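Local coordinates for cell division control protein 4 (PDB 3V7D) that recognises phosphorylated proteins such as the CDK inhibitor SIC1 as the substrate-binding subunit of an SCF ubiquitin ligase, directing their ubiquitination and proteasomal degradation, at residues 30-35 / 93-98. The protein carries 1 engineered substitution. Residues are numbered along the deposited sequence; the frame is centred on the assembly and turned at random.
Sequences LQFEDI and LSFLEN
Phe32 and Phe95 make the whole close contact, an offset edge-to-face aromatic pair with centroids 5.4 Å apart and planes at 63°. The edge of Phe95 is turned toward the face of Phe32, but displaced to the attached end of that ring: Phe95 CE2 lies 3.5 Å from both CB and CG of Phe32, and Phe95 CZ follows at 3.8 Å from Phe32 CB. Both side chains leave their backbones toward the opposite segment, which suits backbones kept well apart, with 9.0 Å between the CA atoms of Phe32 and Leu96. On Phe95, CG stands opposite the backbone N (chi1 179°), extending the ring away from its helix axis. On the other side of the Phe32 ring from Phe95, Glu33 CD sits 3.4 Å above the plane, near the rim. Further out, Ile99 and Lys103 of helix 87-106 touch Phe32, while Leu59 and Glu63 pack on Phe95. Gln31 occupies the N-cap position, and its backbone O accepts a hydrogen bond from Ile35 N (3.2 Å), fixing the first turn that bears Phe32. The pair thus ties helix 32-39 to helix 87-106, helix-to-helix packing that joins the F-box domain to the helical linker leading to the WD40 propeller.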
# COMPACT_ATOMS: atom_id res chain seq x y z
N LEU B 30 5.77 20.95 5.38
CA LEU B 30 4.69 21.48 4.55
C LEU B 30 3.83 20.39 3.93
O LEU B 30 4.29 19.26 3.73
CB LEU B 30 5.26 22.38 3.45
CG LEU B 30 5.78 23.75 3.92
CD1 LEU B 30 6.53 24.46 2.82
CD2 LEU B 30 4.62 24.60 4.40
N GLN B 31 2.58 20.72 3.65
CA GLN B 31 1.71 19.84 2.89
C GLN B 31 2.10 19.92 1.42
O GLN B 31 2.75 20.88 1.01
CB GLN B 31 0.25 20.25 3.05
CG GLN B 31 -0.27 20.14 4.47
CD GLN B 31 -1.61 20.84 4.64
OE1 GLN B 31 -2.03 21.61 3.78
NE2 GLN B 31 -2.27 20.56 5.76
N PHE B 32 1.71 18.92 0.64
CA PHE B 32 2.14 18.84 -0.75
C PHE B 32 1.71 20.05 -1.57
O PHE B 32 2.40 20.44 -2.51
CB PHE B 32 1.67 17.53 -1.40
CG PHE B 32 0.24 17.57 -1.90
CD1 PHE B 32 -0.05 18.00 -3.18
CD2 PHE B 32 -0.80 17.15 -1.09
CE1 PHE B 32 -1.36 18.02 -3.64
CE2 PHE B 32 -2.10 17.17 -1.54
CZ PHE B 32 -2.38 17.61 -2.81
N GLU B 33 0.57 20.64 -1.21
CA GLU B 33 0.08 21.81 -1.93
C GLU B 33 1.06 22.96 -1.84
O GLU B 33 1.31 23.66 -2.82
CB GLU B 33 -1.29 22.24 -1.39
CG GLU B 33 -2.44 21.34 -1.80
CD GLU B 33 -2.86 20.38 -0.70
OE1 GLU B 33 -2.05 20.12 0.21
OE2 GLU B 33 -4.02 19.90 -0.74
N ASP B 34 1.62 23.15 -0.65
CA ASP B 34 2.55 24.24 -0.41
C ASP B 34 3.87 23.98 -1.13
O ASP B 34 4.49 24.89 -1.66
CB ASP B 34 2.76 24.43 1.09
CG ASP B 34 1.47 24.80 1.81
OD1 ASP B 34 0.71 25.63 1.26
OD2 ASP B 34 1.21 24.24 2.89
N ILE B 35 4.27 22.72 -1.16
CA ILE B 35 5.47 22.32 -1.88
C ILE B 35 5.31 22.58 -3.38
O ILE B 35 6.24 23.06 -4.03
CB ILE B 35 5.82 20.85 -1.60
CG1 ILE B 35 6.21 20.69 -0.12
CG2 ILE B 35 6.95 20.38 -2.50
CD1 ILE B 35 6.59 19.28 0.27
N LEU B 93 6.20 13.19 -10.04
CA LEU B 93 5.15 12.90 -11.01
C LEU B 93 4.24 11.76 -10.54
O LEU B 93 3.03 11.80 -10.71
CB LEU B 93 5.73 12.58 -12.39
CG LEU B 93 6.42 13.73 -13.14
CD1 LEU B 93 6.39 13.46 -14.65
CD2 LEU B 93 5.82 15.10 -12.82
N SER B 94 4.85 10.74 -9.94
CA SER B 94 4.10 9.63 -9.38
C SER B 94 3.18 10.15 -8.28
O SER B 94 2.01 9.76 -8.21
CB SER B 94 5.05 8.57 -8.80
OG SER B 94 4.33 7.50 -8.23
N PHE B 95 3.69 11.03 -7.44
CA PHE B 95 2.91 11.52 -6.32
C PHE B 95 1.71 12.33 -6.79
O PHE B 95 0.59 12.15 -6.29
CB PHE B 95 3.74 12.36 -5.35
CG PHE B 95 2.94 12.89 -4.21
CD1 PHE B 95 2.77 12.13 -3.06
CD2 PHE B 95 2.32 14.13 -4.29
CE1 PHE B 95 2.01 12.60 -2.01
CE2 PHE B 95 1.56 14.60 -3.25
CZ PHE B 95 1.40 13.84 -2.11
N LEU B 96 1.94 13.21 -7.75
CA LEU B 96 0.89 14.09 -8.26
C LEU B 96 -0.22 13.28 -8.92
O LEU B 96 -1.40 13.57 -8.72
CB LEU B 96 1.46 15.12 -9.24
CG LEU B 96 2.32 16.21 -8.59
CD1 LEU B 96 2.94 17.11 -9.64
CD2 LEU B 96 1.50 17.02 -7.60
N GLU B 97 0.16 12.27 -9.69
CA GLU B 97 -0.82 11.39 -10.32
C GLU B 97 -1.63 10.64 -9.27
O GLU B 97 -2.86 10.58 -9.34
CB GLU B 97 -0.14 10.42 -11.29
CG GLU B 97 -1.10 9.39 -11.88
CD GLU B 97 -0.51 8.61 -13.04
OE1 GLU B 97 0.72 8.41 -13.08
OE2 GLU B 97 -1.28 8.20 -13.93
N ASN B 98 -0.94 10.08 -8.28
CA ASN B 98 -1.61 9.33 -7.22
C ASN B 98 -2.52 10.19 -6.35
O ASN B 98 -3.58 9.73 -5.92
CB ASN B 98 -0.60 8.58 -6.35
CG ASN B 98 -0.09 7.32 -7.02
OD1 ASN B 98 1.11 7.16 -7.25
ND2 ASN B 98 -1.00 6.42 -7.34